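Local coordinates for protein probable exosome complex exonuclease 2 (Archaeoglobus fulgidus, PDB 3M7N) that serves as a probable non-catalytic subunit of the RNA-degrading archaeal exosome, where it likely contributes to shaping the active site of its partner Rrp41, at residues C248-K251 against L252-K255. Sequence-based numbering, arbitrary orientation.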
# COMPACT_ATOMS: atom_id res chain seq x y z
N CYS H 248 -33.33 -28.14 -0.89
CA CYS H 248 -33.39 -26.78 -0.32
C CYS H 248 -33.56 -25.69 -1.37
O CYS H 248 -34.32 -24.75 -1.19
CB CYS H 248 -32.13 -26.45 0.49
SG CYS H 248 -32.00 -27.28 2.05
N ALA H 249 -32.81 -25.82 -2.47
CA ALA H 249 -32.86 -24.88 -3.58
C ALA H 249 -34.27 -24.83 -4.19
O ALA H 249 -34.76 -23.76 -4.58
CB ALA H 249 -31.83 -25.29 -4.66
N ARG H 250 -34.91 -25.99 -4.27
CA ARG H 250 -36.26 -26.09 -4.80
C ARG H 250 -37.24 -25.35 -3.91
O ARG H 250 -38.02 -24.55 -4.40
CB ARG H 250 -36.70 -27.56 -4.96
CG ARG H 250 -36.58 -28.12 -6.38
CD ARG H 250 -37.64 -29.21 -6.64
NE ARG H 250 -37.89 -30.00 -5.43
CZ ARG H 250 -37.15 -31.03 -5.05
NH1 ARG H 250 -37.44 -31.67 -3.92
NH2 ARG H 250 -36.12 -31.44 -5.79
N LYS H 251 -37.22 -25.62 -2.61
CA LYS H 251 -38.07 -24.88 -1.68
C LYS H 251 -37.88 -23.37 -1.85
O LYS H 251 -38.84 -22.61 -2.00
CB LYS H 251 -37.76 -25.25 -0.24
CG LYS H 251 -38.40 -26.54 0.25
CD LYS H 251 -38.48 -27.58 -0.84
CE LYS H 251 -39.33 -28.78 -0.41
NZ LYS H 251 -39.89 -29.48 -1.62
N LEU H 252 -36.62 -22.94 -1.82
CA LEU H 252 -36.29 -21.54 -1.99
C LEU H 252 -36.91 -20.99 -3.26
O LEU H 252 -37.46 -19.89 -3.27
CB LEU H 252 -34.77 -21.36 -2.01
CG LEU H 252 -34.18 -21.38 -0.60
CD1 LEU H 252 -32.68 -21.23 -0.61
CD2 LEU H 252 -34.83 -20.27 0.24
N ARG H 253 -36.80 -21.78 -4.32
CA ARG H 253 -37.23 -21.38 -5.65
C ARG H 253 -38.72 -21.08 -5.61
O ARG H 253 -39.22 -20.25 -6.35
CB ARG H 253 -36.90 -22.50 -6.64
CG ARG H 253 -36.99 -22.13 -8.11
CD ARG H 253 -36.29 -23.17 -8.98
NE ARG H 253 -34.85 -22.98 -8.99
CZ ARG H 253 -33.96 -23.82 -8.49
NH1 ARG H 253 -34.34 -24.98 -7.94
NH2 ARG H 253 -32.66 -23.50 -8.55
N GLU H 254 -39.43 -21.73 -4.69
CA GLU H 254 -40.87 -21.57 -4.64
C GLU H 254 -41.31 -20.30 -3.90
O GLU H 254 -42.49 -19.95 -3.87
CB GLU H 254 -41.53 -22.85 -4.12
CG GLU H 254 -42.42 -22.71 -2.89
CD GLU H 254 -42.87 -24.08 -2.36
OE1 GLU H 254 -42.28 -25.10 -2.80
OE2 GLU H 254 -43.79 -24.12 -1.51
N LYS H 255 -40.35 -19.58 -3.33
CA LYS H 255 -40.64 -18.29 -2.71
C LYS H 255 -40.74 -17.20 -3.78
O LYS H 255 -41.27 -16.12 -3.54
CB LYS H 255 -39.59 -17.94 -1.64
CG LYS H 255 -39.67 -18.83 -0.40
CD LYS H 255 -38.88 -18.27 0.78
CE LYS H 255 -39.30 -18.94 2.11
NZ LYS H 255 -38.88 -18.18 3.39
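Glu254 N is gripped by two carbonyls at once: it bonds Lys251 O at 2.9 Å and, weakly, Arg250 O at 3.2 Å. This bifurcated donor, shared between a carbonyl three residues back and, weakly, one four residues back, lies near the C-terminal end of helix 235-253, in the second domain of this RNase PH-family subunit. Just before it the alpha-helical pattern holds, with Leu252 N meeting Cys248 O in a nearly straight bond (171°) and Arg253 N reaching Ala249 O at 2.9 Å. By contrast, Glu254 N stands well above the carbonyl plane of Lys251, 61° out of it, as suits the tighter turn. Lys255 N then takes Leu252 O, again three residues back.

The side chains illustrate how the last turn of a helix is tied to the sheet beneath it. Leu252 and Ala249 lie on the inner face against strand 185-192, and Leu252 also touches Val35 of strand 35-39, so the turn bridges two sheets. Leu252 CG passes 3.4 Å from Cys248 O. Arg253 leaves with CG anti to its N (chi1 -167°) and bends at chi3, which folds the guanidinium back along the preceding turn. Its NE bonds Leu183 O and its NH2 bonds Thr216 OG1, fixing the plane from outside the helix. Arg250 turns its own guanidinium to a salt bridge, NH2 to Asp220 OD2. Over one face of the Arg253 group, displaced toward its rim, sits Ala249 O, 3.6 Å from NH1.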